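Local coordinates for protein carbohydrate esterase family 2 (CE2) (Chaetomium olivicolor, PDB 4XVH) that probably removes acetyl groups from xylan and related plant polysaccharides, as a carbohydrate esterase joining a GDSL-like hydrolase domain to a beta-sandwich carbohydrate-binding domain, at residues Ile167-Ser172 and Ser178-Gln183; Thr214-Tyr219 and Ala229-Ala234; Thr262-Thr265 and Ala269-Thr272. One frame throughout, in Å; residues are numbered along the deposited sequence.

Contact 1: residues Ile167-Ser172 and Ser178-Gln183; sequences IRNFAS and SPLMPQ. With PEU (2,5,8,11,14,17,20,23,26,29,32,35,38,41,44,47,50,53,56,59,62,65,68,71,74,77,80-heptacosaoxadooctacontan-82-ol), chain C.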
loop_
_atom_site.group_PDB
_atom_site.type_symbol
_atom_site.label_atom_id
_atom_site.label_comp_id
_atom_site.label_asym_id
_atom_site.label_seq_id
_atom_site.Cartn_x
_atom_site.Cartn_y
_atom_site.Cartn_z
ATOM N N ILE A 167 -15.996 7.316 -1.322
ATOM C CA ILE A 167 -17.263 7.812 -0.769
ATOM C C ILE A 167 -18.100 6.678 -0.181
ATOM O O ILE A 167 -18.911 6.919 0.681
ATOM C CB ILE A 167 -18.123 8.572 -1.812
ATOM C CG1 ILE A 167 -18.559 7.665 -2.955
ATOM C CG2 ILE A 167 -17.353 9.734 -2.379
ATOM C CD1 ILE A 167 -19.602 8.322 -3.838
ATOM N N ARG A 168 -17.887 5.439 -0.627
ATOM C CA ARG A 168 -18.598 4.324 -0.027
ATOM C C ARG A 168 -17.776 3.062 -0.209
ATOM O O ARG A 168 -17.086 2.908 -1.206
ATOM C CB ARG A 168 -20.011 4.173 -0.632
ATOM C CG ARG A 168 -20.053 3.827 -2.125
ATOM C CD ARG A 168 -21.501 3.851 -2.682
ATOM N NE ARG A 168 -21.572 3.216 -4.000
ATOM C CZ ARG A 168 -22.713 2.994 -4.670
ATOM N NH1 ARG A 168 -23.888 3.383 -4.171
ATOM N NH2 ARG A 168 -22.679 2.400 -5.868
ATOM N N ASN A 169 -17.842 2.173 0.778
ATOM C CA ASN A 169 -17.054 0.954 0.749
ATOM C C ASN A 169 -17.712 -0.157 -0.075
ATOM O O ASN A 169 -18.716 0.091 -0.766
ATOM C CB ASN A 169 -16.788 0.490 2.174
ATOM C CG ASN A 169 -15.952 1.498 2.967
ATOM O OD1 ASN A 169 -15.020 2.126 2.424
ATOM N ND2 ASN A 169 -16.297 1.677 4.247
ATOM N N PHE A 170 -17.132 -1.357 -0.002
ATOM C CA PHE A 170 -17.582 -2.512 -0.775
ATOM C C PHE A 170 -19.082 -2.734 -0.562
ATOM O O PHE A 170 -19.599 -2.515 0.534
ATOM C CB PHE A 170 -16.769 -3.763 -0.389
ATOM C CG PHE A 170 -17.263 -5.054 -1.015
ATOM C CD1 PHE A 170 -16.858 -5.426 -2.289
ATOM C CD2 PHE A 170 -18.119 -5.900 -0.318
ATOM C CE1 PHE A 170 -17.309 -6.605 -2.875
ATOM C CE2 PHE A 170 -18.585 -7.095 -0.901
ATOM C CZ PHE A 170 -18.176 -7.446 -2.184
ATOM N N ALA A 171 -19.786 -3.100 -1.629
ATOM C CA ALA A 171 -21.239 -3.259 -1.566
ATOM C C ALA A 171 -21.617 -4.538 -0.833
ATOM O O ALA A 171 -21.482 -5.627 -1.365
ATOM C CB ALA A 171 -21.858 -3.250 -2.986
ATOM N N SER A 172 -22.089 -4.400 0.393
ATOM C CA SER A 172 -22.678 -5.539 1.093
ATOM C C SER A 172 -24.094 -5.204 1.545
ATOM O O SER A 172 -24.446 -4.030 1.685
ATOM C CB SER A 172 -21.806 -5.946 2.284
ATOM O OG SER A 172 -21.588 -4.847 3.151
ATOM N N SER A 178 -18.579 1.535 7.895
ATOM C CA SER A 178 -17.320 1.774 8.576
ATOM C C SER A 178 -16.496 2.896 7.880
ATOM O O SER A 178 -16.924 3.416 6.856
ATOM C CB SER A 178 -16.543 0.454 8.616
ATOM O OG SER A 178 -16.219 0.062 7.298
ATOM N N PRO A 179 -15.325 3.279 8.445
ATOM C CA PRO A 179 -14.606 4.432 7.867
ATOM C C PRO A 179 -14.258 4.266 6.382
ATOM O O PRO A 179 -13.988 3.137 5.943
ATOM C CB PRO A 179 -13.321 4.493 8.703
ATOM C CG PRO A 179 -13.795 4.042 10.089
ATOM C CD PRO A 179 -14.770 2.905 9.765
ATOM N N LEU A 180 -14.291 5.382 5.643
ATOM C CA LEU A 180 -13.758 5.464 4.282
ATOM C C LEU A 180 -12.248 5.738 4.288
ATOM O O LEU A 180 -11.680 6.046 5.324
ATOM C CB LEU A 180 -14.486 6.562 3.506
ATOM C CG LEU A 180 -16.012 6.420 3.611
ATOM C CD1 LEU A 180 -16.736 7.677 3.130
ATOM C CD2 LEU A 180 -16.488 5.179 2.817
ATOM N N MET A 181 -11.581 5.590 3.153
ATOM C CA MET A 181 -10.127 5.813 3.143
ATOM C C MET A 181 -9.679 7.200 3.640
ATOM O O MET A 181 -8.660 7.284 4.329
ATOM C CB MET A 181 -9.541 5.565 1.748
ATOM C CG MET A 181 -9.255 4.080 1.460
ATOM S SD MET A 181 -8.578 3.099 2.830
ATOM C CE MET A 181 -6.965 3.842 3.080
ATOM N N PRO A 182 -10.416 8.285 3.307
ATOM C CA PRO A 182 -9.904 9.580 3.789
ATOM C C PRO A 182 -9.797 9.641 5.316
ATOM O O PRO A 182 -8.808 10.147 5.850
ATOM C CB PRO A 182 -10.946 10.601 3.253
ATOM C CG PRO A 182 -11.378 9.933 1.903
ATOM C CD PRO A 182 -11.511 8.466 2.324
ATOM N N GLN A 183 -10.796 9.118 6.010
ATOM C CA GLN A 183 -10.747 9.060 7.460
ATOM C C GLN A 183 -9.579 8.199 7.943
ATOM O O GLN A 183 -8.881 8.572 8.882
ATOM C CB GLN A 183 -12.082 8.520 8.025
ATOM C CG GLN A 183 -12.110 8.291 9.532
ATOM C CD GLN A 183 -13.469 7.718 10.003
ATOM O OE1 GLN A 183 -14.384 7.556 9.198
ATOM N NE2 GLN A 183 -13.591 7.416 11.302
HETATM C CAA PEU C . -8.318 -9.553 13.545
HETATM O OAB PEU C . -9.361 -10.099 12.720
HETATM C CAC PEU C . -10.717 -9.762 13.209
HETATM C CAD PEU C . -12.001 -10.273 12.453
HETATM O OAE PEU C . -12.096 -11.717 12.384
HETATM C CAF PEU C . -11.021 -12.348 11.619
HETATM C CAG PEU C . -10.960 -12.257 10.085
HETATM O OAH PEU C . -10.972 -10.957 9.475
HETATM C CAI PEU C . -10.728 -11.053 8.044
HETATM C CAJ PEU C . -11.004 -9.740 7.302
HETATM O OAK PEU C . -10.697 -9.872 5.888
HETATM C CAL PEU C . -11.366 -8.824 5.155
HETATM C CAM PEU C . -11.128 -8.869 3.649
HETATM O OAN PEU C . -12.074 -7.907 3.143
HETATM C CAO PEU C . -12.136 -7.836 1.700
HETATM C CAP PEU C . -13.514 -7.218 1.580
HETATM O OAQ PEU C . -14.231 -6.879 0.368
HETATM C CAR PEU C . -14.418 -7.914 -0.648
HETATM C CAS PEU C . -13.267 -8.318 -1.604
HETATM O OAT PEU C . -12.813 -7.227 -2.500
HETATM C CAU PEU C . -12.244 -6.048 -1.854
HETATM C CAV PEU C . -11.833 -4.972 -2.882
HETATM O OAW PEU C . -11.223 -3.769 -2.352
#

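Contact 2: residues Thr214-Tyr219 and Ala229-Ala234; sequences TNDFGY and AAYTDA. With PEU (2,5,8,11,14,17,20,23,26,29,32,35,38,41,44,47,50,53,56,59,62,65,68,71,74,77,80-heptacosaoxadooctacontan-82-ol), chain C.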
loop_
_atom_site.group_PDB
_atom_site.type_symbol
_atom_site.label_atom_id
_atom_site.label_comp_id
_atom_site.label_asym_id
_atom_site.label_seq_id
_atom_site.Cartn_x
_atom_site.Cartn_y
_atom_site.Cartn_z
ATOM N N THR A 214 -12.830 1.219 -7.156
ATOM C CA THR A 214 -13.282 -0.138 -7.456
ATOM C C THR A 214 -14.462 -0.495 -6.537
ATOM O O THR A 214 -15.493 -0.977 -7.002
ATOM C CB THR A 214 -12.162 -1.158 -7.293
ATOM O OG1 THR A 214 -11.097 -0.815 -8.178
ATOM C CG2 THR A 214 -12.669 -2.591 -7.600
ATOM N N ASN A 215 -14.328 -0.238 -5.243
ATOM C CA ASN A 215 -15.433 -0.521 -4.322
ATOM C C ASN A 215 -16.624 0.437 -4.459
ATOM O O ASN A 215 -17.790 0.017 -4.329
ATOM C CB ASN A 215 -14.892 -0.517 -2.885
ATOM C CG ASN A 215 -13.879 -1.642 -2.667
ATOM O OD1 ASN A 215 -14.197 -2.800 -2.882
ATOM N ND2 ASN A 215 -12.655 -1.293 -2.318
ATOM N N ASP A 216 -16.348 1.708 -4.737
ATOM C CA ASP A 216 -17.420 2.699 -4.845
ATOM C C ASP A 216 -18.396 2.321 -5.964
ATOM O O ASP A 216 -19.628 2.497 -5.860
ATOM C CB ASP A 216 -16.829 4.100 -5.110
ATOM C CG ASP A 216 -15.816 4.510 -4.047
ATOM O OD1 ASP A 216 -14.750 3.878 -3.993
ATOM O OD2 ASP A 216 -16.104 5.441 -3.262
ATOM N N PHE A 217 -17.831 1.794 -7.050
ATOM C CA PHE A 217 -18.634 1.499 -8.231
ATOM C C PHE A 217 -19.474 0.228 -8.097
ATOM O O PHE A 217 -20.455 0.049 -8.803
ATOM C CB PHE A 217 -17.728 1.432 -9.455
ATOM C CG PHE A 217 -17.612 2.758 -10.165
ATOM C CD1 PHE A 217 -16.762 3.745 -9.697
ATOM C CD2 PHE A 217 -18.372 3.023 -11.274
ATOM C CE1 PHE A 217 -16.681 4.977 -10.358
ATOM C CE2 PHE A 217 -18.288 4.241 -11.934
ATOM C CZ PHE A 217 -17.432 5.206 -11.473
ATOM N N GLY A 218 -19.114 -0.649 -7.177
ATOM C CA GLY A 218 -19.941 -1.835 -6.961
ATOM C C GLY A 218 -21.350 -1.478 -6.525
ATOM O O GLY A 218 -21.517 -0.624 -5.645
ATOM N N TYR A 219 -22.365 -2.128 -7.113
ATOM C CA TYR A 219 -23.740 -1.828 -6.729
ATOM C C TYR A 219 -24.716 -2.993 -6.949
ATOM O O TYR A 219 -25.758 -3.067 -6.275
ATOM C CB TYR A 219 -24.252 -0.598 -7.498
ATOM C CG TYR A 219 -24.637 -0.914 -8.938
ATOM C CD1 TYR A 219 -23.705 -0.842 -9.971
ATOM C CD2 TYR A 219 -25.925 -1.309 -9.248
ATOM C CE1 TYR A 219 -24.061 -1.162 -11.272
ATOM C CE2 TYR A 219 -26.293 -1.630 -10.538
ATOM C CZ TYR A 219 -25.368 -1.561 -11.543
ATOM O OH TYR A 219 -25.780 -1.886 -12.808
ATOM N N ALA A 229 -21.053 12.497 -9.582
ATOM C CA ALA A 229 -20.704 13.853 -9.224
ATOM C C ALA A 229 -20.104 13.864 -7.835
ATOM O O ALA A 229 -19.103 14.540 -7.593
ATOM C CB ALA A 229 -21.928 14.767 -9.297
ATOM N N ALA A 230 -20.704 13.099 -6.926
ATOM C CA ALA A 230 -20.185 13.000 -5.561
ATOM C C ALA A 230 -18.819 12.323 -5.550
ATOM O O ALA A 230 -17.919 12.730 -4.807
ATOM C CB ALA A 230 -21.157 12.253 -4.674
ATOM N N TYR A 231 -18.640 11.300 -6.380
ATOM C CA TYR A 231 -17.329 10.618 -6.449
ATOM C C TYR A 231 -16.244 11.611 -6.911
ATOM O O TYR A 231 -15.173 11.748 -6.296
ATOM C CB TYR A 231 -17.422 9.418 -7.387
ATOM C CG TYR A 231 -16.114 8.703 -7.692
ATOM C CD1 TYR A 231 -15.482 7.914 -6.733
ATOM C CD2 TYR A 231 -15.548 8.791 -8.955
ATOM C CE1 TYR A 231 -14.291 7.262 -7.023
ATOM C CE2 TYR A 231 -14.360 8.155 -9.261
ATOM C CZ TYR A 231 -13.733 7.384 -8.313
ATOM O OH TYR A 231 -12.555 6.749 -8.656
ATOM N N THR A 232 -16.557 12.336 -7.976
ATOM C CA THR A 232 -15.676 13.373 -8.502
ATOM C C THR A 232 -15.373 14.451 -7.454
ATOM O O THR A 232 -14.210 14.807 -7.228
ATOM C CB THR A 232 -16.319 14.044 -9.726
ATOM O OG1 THR A 232 -16.703 13.048 -10.679
ATOM C CG2 THR A 232 -15.351 15.041 -10.371
ATOM N N ASP A 233 -16.438 14.995 -6.854
ATOM C CA ASP A 233 -16.292 16.045 -5.848
ATOM C C ASP A 233 -15.410 15.564 -4.689
ATOM O O ASP A 233 -14.599 16.320 -4.168
ATOM C CB ASP A 233 -17.652 16.482 -5.297
ATOM C CG ASP A 233 -18.485 17.311 -6.285
ATOM O OD1 ASP A 233 -17.966 17.750 -7.333
ATOM O OD2 ASP A 233 -19.689 17.530 -5.986
ATOM N N ALA A 234 -15.595 14.308 -4.272
ATOM C CA ALA A 234 -14.844 13.743 -3.162
ATOM C C ALA A 234 -13.381 13.541 -3.494
ATOM O O ALA A 234 -12.500 13.670 -2.623
ATOM C CB ALA A 234 -15.434 12.416 -2.748
HETATM C CAA PEU C . -8.318 -9.553 13.545
HETATM O OAB PEU C . -9.361 -10.099 12.720
HETATM C CAC PEU C . -10.717 -9.762 13.209
HETATM C CAD PEU C . -12.001 -10.273 12.453
HETATM O OAE PEU C . -12.096 -11.717 12.384
HETATM C CAF PEU C . -11.021 -12.348 11.619
HETATM C CAG PEU C . -10.960 -12.257 10.085
HETATM O OAH PEU C . -10.972 -10.957 9.475
HETATM C CAI PEU C . -10.728 -11.053 8.044
HETATM C CAJ PEU C . -11.004 -9.740 7.302
HETATM O OAK PEU C . -10.697 -9.872 5.888
HETATM C CAL PEU C . -11.366 -8.824 5.155
HETATM C CAM PEU C . -11.128 -8.869 3.649
HETATM O OAN PEU C . -12.074 -7.907 3.143
HETATM C CAO PEU C . -12.136 -7.836 1.700
HETATM C CAP PEU C . -13.514 -7.218 1.580
HETATM O OAQ PEU C . -14.231 -6.879 0.368
HETATM C CAR PEU C . -14.418 -7.914 -0.648
HETATM C CAS PEU C . -13.267 -8.318 -1.604
HETATM O OAT PEU C . -12.813 -7.227 -2.500
HETATM C CAU PEU C . -12.244 -6.048 -1.854
HETATM C CAV PEU C . -11.833 -4.972 -2.882
HETATM O OAW PEU C . -11.223 -3.769 -2.352
#

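Contact 3: residues Thr262-Thr265 and Ala269-Thr272; sequences TWPT and AQKT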
loop_
_atom_site.group_PDB
_atom_site.type_symbol
_atom_site.label_atom_id
_atom_site.label_comp_id
_atom_site.label_asym_id
_atom_site.label_seq_id
_atom_site.Cartn_x
_atom_site.Cartn_y
_atom_site.Cartn_z
ATOM N N THR A 262 -18.029 -3.759 -19.514
ATOM C CA THR A 262 -18.955 -4.848 -19.854
ATOM C C THR A 262 -19.634 -5.462 -18.640
ATOM O O THR A 262 -20.631 -6.150 -18.775
ATOM C CB THR A 262 -18.249 -5.954 -20.628
ATOM O OG1 THR A 262 -17.218 -6.520 -19.819
ATOM C CG2 THR A 262 -17.633 -5.380 -21.866
ATOM N N TRP A 263 -19.096 -5.206 -17.456
ATOM C CA TRP A 263 -19.691 -5.708 -16.228
ATOM C C TRP A 263 -20.028 -4.539 -15.319
ATOM O O TRP A 263 -19.255 -3.581 -15.239
ATOM C CB TRP A 263 -18.740 -6.667 -15.495
ATOM C CG TRP A 263 -19.204 -6.974 -14.080
ATOM C CD1 TRP A 263 -18.959 -6.236 -12.932
ATOM C CD2 TRP A 263 -20.009 -8.077 -13.676
ATOM N NE1 TRP A 263 -19.572 -6.825 -11.852
ATOM C CE2 TRP A 263 -20.214 -7.961 -12.278
ATOM C CE3 TRP A 263 -20.571 -9.158 -14.355
ATOM C CZ2 TRP A 263 -20.953 -8.890 -11.556
ATOM C CZ3 TRP A 263 -21.305 -10.081 -13.637
ATOM C CH2 TRP A 263 -21.493 -9.943 -12.250
ATOM N N PRO A 264 -21.170 -4.618 -14.613
ATOM C CA PRO A 264 -22.209 -5.670 -14.682
ATOM C C PRO A 264 -22.992 -5.657 -15.987
ATOM O O PRO A 264 -23.520 -6.693 -16.420
ATOM C CB PRO A 264 -23.161 -5.327 -13.531
ATOM C CG PRO A 264 -22.469 -4.323 -12.684
ATOM C CD PRO A 264 -21.441 -3.630 -13.550
ATOM N N THR A 265 -23.105 -4.475 -16.586
ATOM C CA THR A 265 -23.834 -4.312 -17.830
ATOM C C THR A 265 -23.043 -3.359 -18.713
ATOM O O THR A 265 -22.226 -2.589 -18.221
ATOM C CB THR A 265 -25.294 -3.748 -17.629
ATOM O OG1 THR A 265 -25.262 -2.380 -17.185
ATOM C CG2 THR A 265 -26.112 -4.599 -16.638
ATOM N N ALA A 269 -21.195 1.084 -18.274
ATOM C CA ALA A 269 -19.863 1.506 -18.740
ATOM C C ALA A 269 -18.976 1.950 -17.586
ATOM O O ALA A 269 -18.438 3.060 -17.596
ATOM C CB ALA A 269 -19.984 2.652 -19.775
ATOM N N GLN A 270 -18.819 1.088 -16.585
ATOM C CA GLN A 270 -18.204 1.516 -15.334
ATOM C C GLN A 270 -16.769 2.090 -15.490
ATOM O O GLN A 270 -16.425 3.117 -14.864
ATOM C CB GLN A 270 -18.205 0.349 -14.335
ATOM C CG GLN A 270 -19.587 -0.032 -13.859
ATOM C CD GLN A 270 -19.528 -0.803 -12.562
ATOM O OE1 GLN A 270 -18.557 -1.539 -12.296
ATOM N NE2 GLN A 270 -20.537 -0.610 -11.725
ATOM N N LYS A 271 -15.947 1.455 -16.326
ATOM C CA LYS A 271 -14.547 1.863 -16.469
ATOM C C LYS A 271 -14.416 3.226 -17.150
ATOM O O LYS A 271 -13.661 4.090 -16.720
ATOM C CB LYS A 271 -13.765 0.816 -17.252
ATOM C CG LYS A 271 -12.268 1.116 -17.423
ATOM C CD LYS A 271 -11.557 1.423 -16.089
ATOM C CE LYS A 271 -10.022 1.421 -16.258
ATOM N NZ LYS A 271 -9.511 0.028 -16.431
ATOM N N THR A 272 -15.148 3.410 -18.234
ATOM C CA THR A 272 -15.181 4.722 -18.887
ATOM C C THR A 272 -15.770 5.776 -17.943
ATOM O O THR A 272 -15.249 6.877 -17.841
ATOM C CB THR A 272 -15.981 4.646 -20.186
ATOM O OG1 THR A 272 -15.272 3.790 -21.094
ATOM C CG2 THR A 272 -16.184 6.040 -20.823
HETATM O O HOH W 1 -19.773 -1.649 -17.068
HETATM O O HOH W 2 -17.041 -3.148 -13.979
#

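Contact 1: residues Ile167-Ser172 and Ser178-Gln183
Asn169 reaches across to the backbone of Ser178 and Pro179 and closes an irregular loop of the SGNH (GDSL-like) hydrolase domain, between strand 155-160 and helix 181-184. The polar part rests on one amide. Asn169 ND2 donates to Pro179 O at 3.2 Å, with an N-H...O angle of 155°; it arrives from above the carbonyl plane, 61° out of it. A second bond from the same nitrogen, to Ser178 O, is weak and strongly bent. Asn169 CG lies anti to its own carbonyl carbon (chi1 -63°), which turns the amide toward the other segment. The other polar atom, OD1, accepts from Gly165 N, so both polar atoms of this buried side chain are used and its rotation is fixed.

The apolar part belongs to Leu180, the N-cap residue of the short helix. Its two methyls meet successive points of the first segment: CD1 sits 3.4 Å from Ile167 O, while CD2 packs on Arg168 CA and lies 3.4 Å from Asn169 OD1, against the amide. The Arg168 side chain leaves this contact, and its NE bonds to Asp216 O.

The third element is the bound polyether PEU. Phe170, one residue on from Asn169, belongs to its pocket and offers a ring face to the chain: carbon CAR lies over the ring centre, and OAQ approaches Phe170 CG to 3.8 Å.

Contact 2: residues Thr214-Tyr219 and Ala229-Ala234
Residues 214-217 form a short, weakly bonded helical turn, closed by Gly218 N to Asn215 O, while 229-234 is regular alpha-helix near the start of helix 228-243. The closest CA atoms, those of Asp216 and Tyr231, are 8.1 Å apart, and no hydrogen bond joins the segments, so side chains bridge the gap. Phe217 and Tyr231 make a T-shaped (edge-to-face) pair: the CE1 edge of Phe217 points at the Tyr231 face, offset toward its rim, with ring planes at 85° and centroids 5.6 Å apart. The closest atoms are Phe217 CE1 and Tyr231 CE2, at 4.1 Å. Tyr231 CG stands anti to its backbone N (chi1 173°), which carries the ring from the helix to Phe217; its hydroxyl is bonded to Leu212 O. Asp216 OD2 lies near the plane of the tyrosine ring at its edge, 4.3 Å from CD1, but its bonding partner is Ile167 N, and OD1 receives Leu166 N. On the pocket side of the turn, Asn215 ND2 donates to PEU OAW at 2.9 Å and also to Lys164 O. An asparagine held in a turn after a central strand, here 207-211, is the arrangement of the SGNH-hydrolase active site, where it probably contributes to the oxyanion hole.

Contact 3: residues Thr262-Thr265 and Ala269-Thr272
Pro264 and Gln270 meet directly: Pro264 CD rests against the Gln270 amide, 3.6 Å from its CD, the two side chains crossing at about a right angle. With CG beside the backbone N (chi1 -68°) and the chain extended beyond it, Gln270 brings its flat amide alongside the Trp263-Pro264 peptide.

No direct hydrogen bond crosses between the segments; two waters make the polar link. Water 1 accepts from Gln270 N at 2.9 Å and lies within bonding distance of both Trp263 O (2.7 Å) and Thr265 O (2.9 Å), thereby tying the first turn of the helix to two carbonyls of the loop. Water 2 lies between Trp263 O, at 2.6 Å, and Gln270 OE1, at 2.8 Å, and also sits in the plane of the tryptophan ring at its edge.

The proline is positioned by the cis peptide bond before it, and its CB sits over the centre of one face of the Trp263 ring. Farther out, the amide nitrogen of Gln270, NE2, makes a weak hydrogen bond to Phe217 O. Thr265 OG1 is bonded to Asp268, in the short link between the segments, and Thr272 OG1 to Asp261 just ahead of them. The arrangement is a water-bridged surface loop leading from strand 250-254 into helix 270-285, a beta-to-alpha connection of the Rossmann-like alpha/beta fold of SGNH hydrolases.

From the N-terminal side, the chain leaves strand 155-160 and contact 1 closes the loop that ends in helix 181-184. After strand 207-211, contact 2 closes the link from the turn 214-217 to helix 228-243; after strand 250-254, contact 3 closes the loop into helix 270-285. The three follow in series, none enclosing or crossing another, all within the hydrolase domain. Contacts 1 and 2 touch where Asp216 takes probable hydrogen bonds from Ile167 N and Arg168 NE, with Ile167 packed on Ala234 beside them; both line the polyether site through Phe170 and Asn215. Contact 2 meets contact 3 where Tyr219 packs on Pro264 and Gln270. Contacts 1 and 3 stay about 7 Å apart at their nearest atoms.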